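Local coordinates for centrosomal protein 120 (Oreochromis niloticus, PDB 6EWH) that belongs to the centriole and basal-body machinery, is probably needed for cilium formation, and is represented here by its second C2 domain (C2B), at residues K42-V47 with N78-D83; A148-P153 with Q169-V174; D29-S34 with S95-L100; G17-G22 with A89-R94. The protein carries 1 engineered substitution. All blocks are in the same frame, centred on the assembly; numbering follows the deposited sequence. Where two conformers were deposited one is given.

All four contacts lie in one C2 domain, a two-sheet beta sandwich, and fall into two pairs on opposite sides of the chain's centre. Interactions 1 and 2 sit together, their centres about 11 Å apart, and touch directly where Leu43 CD2 meets Leu151 CD1 at 3.5 Å. Interactions 3 and 4 are closer still, with centres about 8 Å apart; they touch through Ser95 and Val21, and Phe31 of strand 29-41 pairs with Ile93 of strand 87-95. Between the pairs the centres of interactions 1 and 3 are about 36 Å apart. Interactions 2, 3 and 4 all reach the same mixed sheet, while interaction 1 joins the loops after strands 29-41 and 69-72.

Interaction 1 of 4, residues K42-V47 with N78-D83; sequences KLEQLV and NLLSPD
Two loops meet at one end of the C2 sandwich: the 3-10 turn Leu43-Leu46, which follows strand 29-41, packs against the irregular loop 78-83, with Leu79 wedged between Leu43 and Val47. Each methyl of Leu79 has its own partner. CD1 of Leu79 rests on Leu43 CB at 3.7 Å, the two side chains crossing at about a right angle. CD2 of Leu79 presses on Val47 CG2 at 3.5 Å, a tight fit for two methyl groups. Beyond them Leu43 CD1 reaches the ring of Pro82.

On the outer side Glu44 lies across Leu80. Its CG stands between the backbone N and the carbonyl carbon (chi1 72°), and the chain then bends (chi2 -85°), which folds CD back until it is 3.4 Å from Leu80 CD1. The aliphatic methyl therefore covers the carboxylate, while OE1 of Glu44 accepts a hydrogen bond from water 1 at 2.8 Å.

No direct hydrogen bond joins the loops; two waters do the work. Water 1 also donates to Leu80 O (2.9 Å) and accepts from Lys42 N. Water 2 accepts from Leu43 N at 2.9 Å and donates to Leu79 O at 2.7 Å. Inside loop 78-83, Asn78 OD1 accepts from Ser81 N at 2.7 Å, an Asx motif within the loop.

Leu79 continues inward to Leu53 of helix 50-54 and Leu114 of strand 110-116. An apolar wedge with two bridging waters beside it: this is loop-to-loop packing at one end of a beta sandwich.

Interaction 2 of 4, residues A148-P153 with Q169-V174; sequences AFILQP and QPTLGV
Phe149 and Leu172 form the hydrogen-bonded pair of an antiparallel strand contact: Phe149 N gives to Leu172 O at 2.9 Å, nearly straight at 170°, and Leu172 N returns a bond to Phe149 O at 2.8 Å. Past the non-hydrogen-bonded pair Ile150-Thr171, Leu151 N donates to Pro170 O at 2.9 Å.

The Phe149 side chain has CG anti to the carbonyl carbon (chi1 -68°) and turns the edge of its ring to Leu172 O and Val174 O, both lying in the ring plane. Val174 crosses the phenyl group at about a right angle, its CB 3.7 Å from Phe149 CD2. Leu151 CB lies 4.1 Å from Pro170 CB, and Leu151 CD1 reaches Leu172 CB.

The other face carries Ala148, Ile150 and Thr171. Thr171 is modelled in two conformers, so its contacts are conditional: in one, OG1 donates to Gln169 O and lies 3.6 Å from Ile150 CD1, brought there by a bend at chi2 (-65°), while Thr171 CG2 lies 3.5 Å from Ala148 CB.

Strand 143-150 is outermost, with 171-180 between it and 29-41. Beneath the Phe149 face lies the second sheet: Phe149 packs on Thr124 and Val126 of strand 119-126, Leu172 and Val174 on Ile112 of strand 110-116.

Interaction 3 of 4, residues D29-S34 with S95-L100; sequences DMFVLS and SSKQIL
Strand-to-helix packing joins Asp29 and Phe31, at the start of strand 29-41, to the point where strand 87-95 gives way to helix 97-105. A single antiparallel, hydrogen-bonded pair makes the backbone part of the contact. Asp29 N gives to Ser95 O at 2.8 Å, and Ser95 N gives to Asp29 O, also at 2.8 Å.

Phe31 carries the rest. With CG anti to the carbonyl carbon (chi1 -62°), its ring sits against the turn. Its edge meets Ser95 O, which lies in the ring plane 3.6 Å from CE1 of Phe31. The tip, CZ of Phe31, comes 3.6 Å from Lys97 N. Over one face sits Leu100 CD2, 4.0 Å from the ring centroid of Phe31 and 29° off its normal, a CH-pi contact; the two side chains slide past each other in opposite directions. An alanine in place of Phe31 would probably leave Leu100 CD2 without its aromatic cover and open a gap alongside the Ser95-Lys97 backbone.

Polar groups frame this packing. Ser96 is the N-cap, its OG accepting from Ile99 N at 3.2 Å. Lys97 N gives to water 4 at 3.0 Å, and that water also bonds Asp29 OD2, whose stronger partner is Arg180 in a salt bridge. Ser95 OG is hydrogen-bonded to Val21 O.

Here the last residue of strand 87-95 pairs with the first of strand 29-41, and an N-capped helix follows at once, with one aromatic ring packed into the junction, at the end of the C2 sandwich.

Interaction 4 of 4, residues G17-G22 with A89-R94; sequences GYHQVG and ASVRIR
Arg92 O is gripped twice by His19: His19 N donates to Arg92 O at 2.8 Å, and His19 ND1 donates to it at 3.2 Å. The two donors approach from opposite faces of the Arg92 carbonyl plane, and the oxygen lies in the plane of the imidazole, so the ND1 bond probably restrains the ring's rotation. Strands 18-21 and 87-95 run parallel here, within the mixed sheet of the C2 sandwich. The register continues with Arg94 N to His19 O at 2.8 Å and Val21 N to Arg94 O at 2.9 Å.

On the face shared by Gln20 and Arg94, OE1 of Gln20 accepts from Arg94 NH1 at 2.9 Å, in the guanidinium plane, although the amide is turned 65° from it. The bend of Gln20 at chi2 (73°) carries CD toward Arg94; NE2 of Gln20 donates to Gly22 O at 3.0 Å and also to Cys27 O, and Arg94 NH1 has a further acceptor in Ala24 O. An alanine at Gln20 would probably leave Arg94 NH1 without one of its acceptors and the carbonyls of Gly22 and Cys27 without this donor.

Tyr18 lies alongside Arg94, the two pointing the same way with ring and guanidinium planes 27° apart; Tyr18 CE1 is 3.6 Å from Arg94 CD. The opposite face is apolar at its end, where Val21 CG2 touches Ile93 CG2 at 3.6 Å.

Interaction 1 of 4, residues K42-V47 with N78-D83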
loop_
_atom_site.group_PDB
_atom_site.type_symbol
_atom_site.label_atom_id
_atom_site.label_comp_id
_atom_site.label_asym_id
_atom_site.label_seq_id
_atom_site.Cartn_x
_atom_site.Cartn_y
_atom_site.Cartn_z
ATOM N N LYS A 42 -7.318 -12.006 10.927
ATOM C CA LYS A 42 -8.067 -13.047 10.200
ATOM C C LYS A 42 -7.370 -13.516 8.922
ATOM O O LYS A 42 -8.024 -14.011 7.997
ATOM C CB LYS A 42 -9.517 -12.638 9.917
ATOM C CG LYS A 42 -10.311 -12.273 11.157
ATOM C CD LYS A 42 -10.438 -13.465 12.105
ATOM C CE LYS A 42 -11.215 -13.091 13.358
ATOM N NZ LYS A 42 -11.284 -14.209 14.329
ATOM N N LEU A 43 -6.038 -13.392 8.860
ATOM C CA LEU A 43 -5.329 -13.807 7.652
ATOM C C LEU A 43 -5.412 -15.306 7.402
ATOM O O LEU A 43 -5.251 -15.740 6.253
ATOM C CB LEU A 43 -3.862 -13.370 7.715
ATOM C CG LEU A 43 -3.610 -11.873 7.852
ATOM C CD1 LEU A 43 -2.102 -11.633 7.768
ATOM C CD2 LEU A 43 -4.355 -11.057 6.781
ATOM N N GLU A 44 -5.662 -16.102 8.446
ATOM C CA GLU A 44 -5.671 -17.551 8.280
ATOM C C GLU A 44 -6.760 -18.013 7.325
ATOM O O GLU A 44 -6.647 -19.106 6.755
ATOM C CB GLU A 44 -5.808 -18.252 9.636
ATOM C CG GLU A 44 -7.190 -18.136 10.259
ATOM C CD GLU A 44 -7.390 -16.854 11.053
ATOM O OE1 GLU A 44 -6.493 -15.989 11.043
ATOM O OE2 GLU A 44 -8.449 -16.717 11.703
ATOM N N GLN A 45 -7.792 -17.195 7.105
ATOM C CA GLN A 45 -8.823 -17.551 6.135
ATOM C C GLN A 45 -8.272 -17.668 4.723
ATOM O O GLN A 45 -8.912 -18.291 3.871
ATOM C CB GLN A 45 -9.929 -16.503 6.110
ATOM C CG GLN A 45 -10.692 -16.353 7.389
ATOM C CD GLN A 45 -11.789 -15.331 7.253
ATOM O OE1 GLN A 45 -12.145 -14.936 6.141
ATOM N NE2 GLN A 45 -12.332 -14.889 8.380
ATOM N N LEU A 46 -7.119 -17.060 4.448
ATOM C CA LEU A 46 -6.516 -17.075 3.123
ATOM C C LEU A 46 -5.644 -18.299 2.870
ATOM O O LEU A 46 -5.100 -18.441 1.767
ATOM C CB LEU A 46 -5.686 -15.805 2.926
ATOM C CG LEU A 46 -6.502 -14.517 3.039
ATOM C CD1 LEU A 46 -5.576 -13.303 2.981
ATOM C CD2 LEU A 46 -7.558 -14.431 1.946
ATOM N N VAL A 47 -5.502 -19.190 3.845
ATOM C CA VAL A 47 -4.716 -20.404 3.689
ATOM C C VAL A 47 -5.666 -21.591 3.840
ATOM O O VAL A 47 -6.313 -21.733 4.879
ATOM C CB VAL A 47 -3.560 -20.471 4.700
ATOM C CG1 VAL A 47 -2.857 -21.807 4.636
ATOM C CG2 VAL A 47 -2.569 -19.362 4.393
ATOM N N ASN A 78 3.842 -15.801 11.939
ATOM C CA ASN A 78 2.616 -16.020 12.706
ATOM C C ASN A 78 1.429 -15.448 11.935
ATOM O O ASN A 78 0.999 -14.315 12.139
ATOM C CB ASN A 78 2.743 -15.380 14.081
ATOM C CG ASN A 78 1.721 -15.911 15.064
ATOM O OD1 ASN A 78 0.648 -16.363 14.670
ATOM N ND2 ASN A 78 2.051 -15.857 16.354
ATOM N N LEU A 79 0.887 -16.263 11.035
ATOM C CA LEU A 79 -0.251 -15.812 10.236
ATOM C C LEU A 79 -1.527 -15.722 11.065
ATOM O O LEU A 79 -2.337 -14.803 10.881
ATOM C CB LEU A 79 -0.445 -16.738 9.042
ATOM C CG LEU A 79 -1.323 -16.142 7.944
ATOM C CD1 LEU A 79 -0.569 -15.016 7.243
ATOM C CD2 LEU A 79 -1.718 -17.209 6.965
ATOM N N LEU A 80 -1.734 -16.680 11.973
ATOM C CA LEU A 80 -2.930 -16.676 12.806
ATOM C C LEU A 80 -2.927 -15.529 13.811
ATOM O O LEU A 80 -3.991 -15.001 14.151
ATOM C CB LEU A 80 -3.062 -18.026 13.520
ATOM C CG LEU A 80 -4.257 -18.244 14.449
ATOM C CD1 LEU A 80 -5.556 -18.012 13.697
ATOM C CD2 LEU A 80 -4.232 -19.649 15.050
ATOM N N SER A 81 -1.756 -15.118 14.290
ATOM C CA SER A 81 -1.646 -14.019 15.246
ATOM C C SER A 81 -0.514 -13.112 14.783
ATOM O O SER A 81 0.608 -13.182 15.304
ATOM C CB SER A 81 -1.433 -14.533 16.674
ATOM O OG SER A 81 -1.683 -13.489 17.596
ATOM N N PRO A 82 -0.782 -12.242 13.804
ATOM C CA PRO A 82 0.301 -11.520 13.121
ATOM C C PRO A 82 1.178 -10.747 14.081
ATOM O O PRO A 82 0.699 -10.068 14.989
ATOM C CB PRO A 82 -0.450 -10.582 12.173
ATOM C CG PRO A 82 -1.696 -11.334 11.859
ATOM C CD PRO A 82 -2.088 -11.987 13.172
ATOM N N ASP A 83 2.485 -10.847 13.852
ATOM C CA ASP A 83 3.458 -10.200 14.716
ATOM C C ASP A 83 4.399 -9.279 13.958
ATOM O O ASP A 83 5.365 -8.789 14.552
ATOM C CB ASP A 83 4.247 -11.238 15.518
ATOM C CG ASP A 83 4.897 -12.290 14.639
ATOM O OD1 ASP A 83 4.728 -12.245 13.402
ATOM O OD2 ASP A 83 5.578 -13.180 15.192
HETATM O O HOH W 1 -6.438 -13.977 12.998
HETATM O O HOH W 2 -4.327 -13.017 11.126
#

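Interaction 2 of 4, residues A148-P153 with Q169-V174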
loop_
_atom_site.group_PDB
_atom_site.type_symbol
_atom_site.label_atom_id
_atom_site.label_comp_id
_atom_site.label_asym_id
_atom_site.label_seq_id
_atom_site.Cartn_x
_atom_site.Cartn_y
_atom_site.Cartn_z
ATOM N N ALA A 148 -8.972 0.103 7.358
ATOM C CA ALA A 148 -8.843 -1.343 7.428
ATOM C C ALA A 148 -9.369 -1.885 6.105
ATOM O O ALA A 148 -10.570 -1.801 5.820
ATOM C CB ALA A 148 -9.648 -1.874 8.610
ATOM N N PHE A 149 -8.474 -2.420 5.294
ATOM C CA PHE A 149 -8.811 -2.889 3.961
ATOM C C PHE A 149 -8.967 -4.404 3.963
ATOM O O PHE A 149 -8.239 -5.113 4.664
ATOM C CB PHE A 149 -7.702 -2.460 3.001
ATOM C CG PHE A 149 -7.637 -0.969 2.786
ATOM C CD1 PHE A 149 -8.430 -0.366 1.825
ATOM C CD2 PHE A 149 -6.799 -0.169 3.551
ATOM C CE1 PHE A 149 -8.381 1.008 1.615
ATOM C CE2 PHE A 149 -6.748 1.211 3.350
ATOM C CZ PHE A 149 -7.538 1.799 2.386
ATOM N N ILE A 150 -9.944 -4.907 3.200
ATOM C CA ILE A 150 -10.223 -6.337 3.154
ATOM C C ILE A 150 -9.372 -7.006 2.082
ATOM O O ILE A 150 -9.360 -6.576 0.924
ATOM C CB ILE A 150 -11.714 -6.593 2.897
ATOM C CG1 ILE A 150 -12.547 -5.811 3.900
ATOM C CG2 ILE A 150 -11.998 -8.088 2.955
ATOM C CD1 ILE A 150 -12.364 -6.271 5.316
ATOM N N LEU A 151 -8.683 -8.081 2.460
ATOM C CA LEU A 151 -7.908 -8.875 1.518
ATOM C C LEU A 151 -8.815 -9.910 0.857
ATOM O O LEU A 151 -9.543 -10.633 1.543
ATOM C CB LEU A 151 -6.745 -9.568 2.225
ATOM C CG LEU A 151 -5.603 -8.622 2.634
ATOM C CD1 LEU A 151 -4.756 -9.272 3.747
ATOM C CD2 LEU A 151 -4.732 -8.267 1.439
ATOM N N GLN A 152 -8.757 -9.982 -0.473
ATOM C CA GLN A 152 -9.571 -10.909 -1.251
ATOM C C GLN A 152 -8.688 -11.990 -1.844
ATOM O O GLN A 152 -7.689 -11.669 -2.502
ATOM C CB GLN A 152 -10.284 -10.160 -2.396
ATOM C CG GLN A 152 -11.302 -9.129 -1.938
ATOM C CD GLN A 152 -12.513 -9.761 -1.286
ATOM O OE1 GLN A 152 -12.725 -10.964 -1.393
ATOM N NE2 GLN A 152 -13.314 -8.952 -0.605
ATOM N N PRO A 153 -9.045 -13.263 -1.687
ATOM C CA PRO A 153 -8.282 -14.340 -2.329
ATOM C C PRO A 153 -8.521 -14.342 -3.828
ATOM O O PRO A 153 -9.558 -13.856 -4.307
ATOM C CB PRO A 153 -8.871 -15.603 -1.688
ATOM C CG PRO A 153 -10.278 -15.220 -1.369
ATOM C CD PRO A 153 -10.208 -13.774 -0.940
ATOM N N GLN A 169 -13.536 -10.887 8.171
ATOM C CA GLN A 169 -12.755 -11.220 6.993
ATOM C C GLN A 169 -11.306 -10.784 7.164
ATOM O O GLN A 169 -10.976 -10.027 8.087
ATOM C CB GLN A 169 -13.383 -10.597 5.730
ATOM C CG GLN A 169 -14.369 -11.564 5.033
ATOM C CD GLN A 169 -14.676 -11.227 3.569
ATOM O OE1 GLN A 169 -13.931 -11.597 2.656
ATOM N NE2 GLN A 169 -15.801 -10.559 3.344
ATOM N N PRO A 170 -10.400 -11.288 6.322
ATOM C CA PRO A 170 -8.996 -10.875 6.426
ATOM C C PRO A 170 -8.864 -9.387 6.165
ATOM O O PRO A 170 -9.362 -8.864 5.168
ATOM C CB PRO A 170 -8.299 -11.686 5.331
ATOM C CG PRO A 170 -9.209 -12.772 4.996
ATOM C CD PRO A 170 -10.581 -12.264 5.230
ATOM N N THR A 171 -8.165 -8.711 7.059
ATOM C CA THR A 171 -8.122 -7.266 7.080
ATOM C C THR A 171 -6.672 -6.827 7.228
ATOM O O THR A 171 -5.916 -7.453 7.976
ATOM C CB THR A 171 -8.942 -6.803 8.282
ATOM O OG1 THR A 171 -10.291 -7.277 8.134
ATOM C CG2 THR A 171 -8.935 -5.313 8.403
ATOM N N LEU A 172 -6.309 -5.762 6.519
ATOM C CA LEU A 172 -4.971 -5.170 6.599
ATOM C C LEU A 172 -5.124 -3.683 6.870
ATOM O O LEU A 172 -5.754 -2.970 6.083
ATOM C CB LEU A 172 -4.230 -5.369 5.274
ATOM C CG LEU A 172 -2.789 -4.850 5.238
ATOM C CD1 LEU A 172 -1.952 -5.627 6.234
ATOM C CD2 LEU A 172 -2.212 -4.979 3.849
ATOM N N GLY A 173 -4.551 -3.211 7.973
ATOM C CA GLY A 173 -4.539 -1.785 8.236
ATOM C C GLY A 173 -3.471 -1.087 7.411
ATOM O O GLY A 173 -2.297 -1.455 7.491
ATOM N N VAL A 174 -3.870 -0.129 6.573
ATOM C CA VAL A 174 -2.940 0.594 5.703
ATOM C C VAL A 174 -3.160 2.090 5.860
ATOM O O VAL A 174 -4.300 2.558 5.921
ATOM C CB VAL A 174 -3.132 0.198 4.229
ATOM C CG1 VAL A 174 -2.107 0.893 3.335
ATOM C CG2 VAL A 174 -3.057 -1.309 4.051
HETATM O O HOH W 3 -11.577 -12.293 1.841
#

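Interaction 3 of 4, residues D29-S34 with S95-L100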
loop_
_atom_site.group_PDB
_atom_site.type_symbol
_atom_site.label_atom_id
_atom_site.label_comp_id
_atom_site.label_asym_id
_atom_site.label_seq_id
_atom_site.Cartn_x
_atom_site.Cartn_y
_atom_site.Cartn_z
ATOM N N ASP A 29 9.057 21.344 -6.575
ATOM C CA ASP A 29 8.958 21.136 -5.138
ATOM C C ASP A 29 9.062 19.652 -4.800
ATOM O O ASP A 29 8.693 18.789 -5.594
ATOM C CB ASP A 29 7.632 21.683 -4.613
ATOM C CG ASP A 29 7.488 23.180 -4.837
ATOM O OD1 ASP A 29 8.526 23.863 -4.985
ATOM O OD2 ASP A 29 6.343 23.673 -4.860
ATOM N N MET A 30 9.587 19.361 -3.617
ATOM C CA MET A 30 9.758 17.981 -3.176
ATOM C C MET A 30 8.591 17.518 -2.323
ATOM O O MET A 30 8.127 18.239 -1.435
ATOM C CB MET A 30 11.051 17.844 -2.375
ATOM C CG MET A 30 12.299 18.102 -3.206
ATOM S SD MET A 30 12.392 17.141 -4.735
ATOM C CE MET A 30 12.160 15.476 -4.119
ATOM N N PHE A 31 8.130 16.295 -2.602
ATOM C CA PHE A 31 7.046 15.644 -1.881
ATOM C C PHE A 31 7.461 14.230 -1.504
ATOM O O PHE A 31 8.348 13.637 -2.123
ATOM C CB PHE A 31 5.790 15.548 -2.772
ATOM C CG PHE A 31 5.247 16.889 -3.187
ATOM C CD1 PHE A 31 5.759 17.552 -4.302
ATOM C CD2 PHE A 31 4.239 17.500 -2.458
ATOM C CE1 PHE A 31 5.251 18.797 -4.684
ATOM C CE2 PHE A 31 3.746 18.746 -2.830
ATOM C CZ PHE A 31 4.247 19.382 -3.939
ATOM N N VAL A 32 6.787 13.679 -0.497
ATOM C CA VAL A 32 6.979 12.292 -0.081
ATOM C C VAL A 32 5.625 11.588 -0.133
ATOM O O VAL A 32 4.645 12.076 0.443
ATOM C CB VAL A 32 7.597 12.190 1.327
ATOM C CG1 VAL A 32 7.802 10.725 1.708
ATOM C CG2 VAL A 32 8.918 12.942 1.369
ATOM N N LEU A 33 5.577 10.459 -0.830
ATOM C CA LEU A 33 4.400 9.597 -0.884
ATOM C C LEU A 33 4.755 8.301 -0.162
ATOM O O LEU A 33 5.754 7.656 -0.502
ATOM C CB LEU A 33 4.056 9.318 -2.339
ATOM C CG LEU A 33 2.909 8.334 -2.556
ATOM C CD1 LEU A 33 1.583 8.898 -2.024
ATOM C CD2 LEU A 33 2.779 8.040 -4.049
ATOM N N SER A 34 3.957 7.923 0.841
ATOM C CA SER A 34 4.319 6.797 1.687
ATOM C C SER A 34 3.144 5.855 1.884
ATOM O O SER A 34 1.972 6.253 1.857
ATOM C CB SER A 34 4.826 7.235 3.068
ATOM O OG SER A 34 3.818 7.910 3.784
ATOM N N SER A 95 7.734 17.740 -8.041
ATOM C CA SER A 95 6.544 18.072 -8.826
ATOM C C SER A 95 6.021 19.426 -8.365
ATOM O O SER A 95 6.720 20.186 -7.691
ATOM C CB SER A 95 5.479 16.975 -8.670
ATOM O OG SER A 95 4.425 17.117 -9.617
ATOM N N SER A 96 4.788 19.746 -8.753
ATOM C CA SER A 96 4.055 20.834 -8.130
ATOM C C SER A 96 2.800 20.266 -7.490
ATOM O O SER A 96 2.327 19.186 -7.860
ATOM C CB SER A 96 3.684 21.928 -9.141
ATOM O OG SER A 96 2.577 21.530 -9.936
ATOM N N LYS A 97 2.269 21.012 -6.519
ATOM C CA LYS A 97 1.042 20.615 -5.837
ATOM C C LYS A 97 -0.027 20.188 -6.831
ATOM O O LYS A 97 -0.571 19.080 -6.750
ATOM C CB LYS A 97 0.519 21.794 -5.019
ATOM C CG LYS A 97 0.725 21.709 -3.545
ATOM C CD LYS A 97 -0.312 22.556 -2.819
ATOM C CE LYS A 97 -0.448 23.928 -3.439
ATOM N NZ LYS A 97 -0.923 24.921 -2.442
ATOM N N GLN A 98 -0.342 21.070 -7.780
ATOM C CA GLN A 98 -1.454 20.801 -8.682
ATOM C C GLN A 98 -1.173 19.608 -9.575
ATOM O O GLN A 98 -2.060 18.778 -9.802
ATOM C CB GLN A 98 -1.735 22.027 -9.542
ATOM C CG GLN A 98 -2.383 23.151 -8.798
ATOM C CD GLN A 98 -2.493 24.402 -9.638
ATOM O OE1 GLN A 98 -1.488 24.911 -10.147
ATOM N NE2 GLN A 98 -3.713 24.908 -9.798
ATOM N N ILE A 99 0.037 19.526 -10.124
ATOM C CA ILE A 99 0.341 18.459 -11.069
ATOM C C ILE A 99 0.383 17.111 -10.366
ATOM O O ILE A 99 -0.134 16.108 -10.879
ATOM C CB ILE A 99 1.632 18.780 -11.844
ATOM C CG1 ILE A 99 1.374 19.928 -12.821
ATOM C CG2 ILE A 99 2.100 17.576 -12.627
ATOM C CD1 ILE A 99 0.325 19.600 -13.851
ATOM N N LEU A 100 0.970 17.064 -9.168
ATOM C CA LEU A 100 1.041 15.803 -8.445
ATOM C C LEU A 100 -0.338 15.349 -7.988
ATOM O O LEU A 100 -0.671 14.161 -8.083
ATOM C CB LEU A 100 2.001 15.952 -7.262
ATOM C CG LEU A 100 2.238 14.693 -6.426
ATOM C CD1 LEU A 100 2.593 13.519 -7.329
ATOM C CD2 LEU A 100 3.347 14.939 -5.400
HETATM O O HOH W 4 4.005 23.257 -5.511
#

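Interaction 4 of 4, residues G17-G22 with A89-R94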
loop_
_atom_site.group_PDB
_atom_site.type_symbol
_atom_site.label_atom_id
_atom_site.label_comp_id
_atom_site.label_asym_id
_atom_site.label_seq_id
_atom_site.Cartn_x
_atom_site.Cartn_y
_atom_site.Cartn_z
ATOM N N GLY A 17 17.581 9.837 -7.113
ATOM C CA GLY A 17 16.741 9.112 -6.177
ATOM C C GLY A 17 15.441 9.818 -5.865
ATOM O O GLY A 17 15.000 9.817 -4.707
ATOM N N TYR A 18 14.833 10.453 -6.863
ATOM C CA TYR A 18 13.460 10.931 -6.770
ATOM C C TYR A 18 12.773 10.733 -8.116
ATOM O O TYR A 18 13.414 10.455 -9.132
ATOM C CB TYR A 18 13.367 12.385 -6.279
ATOM C CG TYR A 18 14.037 13.418 -7.170
ATOM C CD1 TYR A 18 13.495 13.761 -8.402
ATOM C CD2 TYR A 18 15.179 14.077 -6.750
ATOM C CE1 TYR A 18 14.096 14.709 -9.209
ATOM C CE2 TYR A 18 15.781 15.035 -7.548
ATOM C CZ TYR A 18 15.235 15.340 -8.774
ATOM O OH TYR A 18 15.829 16.286 -9.573
ATOM N N HIS A 19 11.453 10.894 -8.118
ATOM C CA HIS A 19 10.646 10.773 -9.326
ATOM C C HIS A 19 10.135 12.151 -9.724
ATOM O O HIS A 19 9.541 12.855 -8.904
ATOM C CB HIS A 19 9.457 9.844 -9.062
ATOM C CG HIS A 19 9.853 8.471 -8.615
ATOM N ND1 HIS A 19 10.327 8.208 -7.347
ATOM C CD2 HIS A 19 9.858 7.287 -9.273
ATOM C CE1 HIS A 19 10.604 6.920 -7.242
ATOM N NE2 HIS A 19 10.328 6.339 -8.396
ATOM N N GLN A 20 10.371 12.544 -10.979
ATOM C CA GLN A 20 9.855 13.808 -11.495
ATOM C C GLN A 20 8.461 13.599 -12.074
ATOM O O GLN A 20 8.255 12.703 -12.900
ATOM C CB GLN A 20 10.781 14.365 -12.579
ATOM C CG GLN A 20 10.260 15.646 -13.252
ATOM C CD GLN A 20 10.365 16.874 -12.359
ATOM O OE1 GLN A 20 11.374 17.088 -11.685
ATOM N NE2 GLN A 20 9.308 17.683 -12.343
ATOM N N VAL A 21 7.507 14.422 -11.638
ATOM C CA VAL A 21 6.143 14.416 -12.157
ATOM C C VAL A 21 5.827 15.815 -12.665
ATOM O O VAL A 21 5.788 16.777 -11.885
ATOM C CB VAL A 21 5.118 13.967 -11.101
ATOM C CG1 VAL A 21 3.707 13.989 -11.699
ATOM C CG2 VAL A 21 5.461 12.581 -10.584
ATOM N N GLY A 22 5.608 15.933 -13.969
ATOM C CA GLY A 22 5.384 17.218 -14.584
ATOM C C GLY A 22 6.671 17.785 -15.140
ATOM O O GLY A 22 7.766 17.286 -14.859
ATOM N N ALA A 89 7.035 2.361 3.531
ATOM C CA ALA A 89 7.893 2.569 2.377
ATOM C C ALA A 89 7.502 3.902 1.779
ATOM O O ALA A 89 6.312 4.224 1.704
ATOM C CB ALA A 89 7.725 1.476 1.310
ATOM N N SER A 90 8.492 4.699 1.381
ATOM C CA SER A 90 8.261 6.057 0.892
ATOM C C SER A 90 9.064 6.297 -0.378
ATOM O O SER A 90 10.179 5.797 -0.506
ATOM C CB SER A 90 8.750 7.090 1.923
ATOM O OG SER A 90 8.168 6.899 3.204
ATOM N N VAL A 91 8.511 7.102 -1.284
ATOM C CA VAL A 91 9.232 7.584 -2.457
ATOM C C VAL A 91 9.220 9.102 -2.449
ATOM O O VAL A 91 8.280 9.741 -1.970
ATOM C CB VAL A 91 8.641 7.037 -3.777
ATOM C CG1 VAL A 91 8.862 5.530 -3.867
ATOM C CG2 VAL A 91 7.146 7.385 -3.897
ATOM N N ARG A 92 10.277 9.685 -3.004
ATOM C CA ARG A 92 10.370 11.128 -3.141
ATOM C C ARG A 92 9.925 11.540 -4.537
ATOM O O ARG A 92 10.272 10.894 -5.532
ATOM C CB ARG A 92 11.804 11.609 -2.901
ATOM C CG ARG A 92 12.286 11.378 -1.482
ATOM C CD ARG A 92 13.766 11.780 -1.356
ATOM N NE ARG A 92 13.920 13.232 -1.302
ATOM C CZ ARG A 92 14.947 13.900 -1.815
ATOM N NH1 ARG A 92 15.907 13.252 -2.458
ATOM N NH2 ARG A 92 15.000 15.218 -1.691
ATOM N N ILE A 93 9.155 12.624 -4.604
ATOM C CA ILE A 93 8.590 13.104 -5.858
ATOM C C ILE A 93 8.916 14.586 -5.991
ATOM O O ILE A 93 8.698 15.364 -5.054
ATOM C CB ILE A 93 7.068 12.868 -5.918
ATOM C CG1 ILE A 93 6.747 11.380 -5.841
ATOM C CG2 ILE A 93 6.485 13.451 -7.204
ATOM C CD1 ILE A 93 5.291 11.084 -5.554
ATOM N N ARG A 94 9.455 14.973 -7.142
ATOM C CA ARG A 94 9.665 16.377 -7.463
ATOM C C ARG A 94 8.561 16.780 -8.437
ATOM O O ARG A 94 8.432 16.183 -9.509
ATOM C CB ARG A 94 11.055 16.577 -8.066
ATOM C CG ARG A 94 11.479 18.039 -8.267
ATOM C CD ARG A 94 12.929 18.088 -8.729
ATOM N NE ARG A 94 13.424 19.450 -8.914
ATOM C CZ ARG A 94 13.261 20.164 -10.027
ATOM N NH1 ARG A 94 12.611 19.656 -11.067
ATOM N NH2 ARG A 94 13.757 21.394 -10.097
#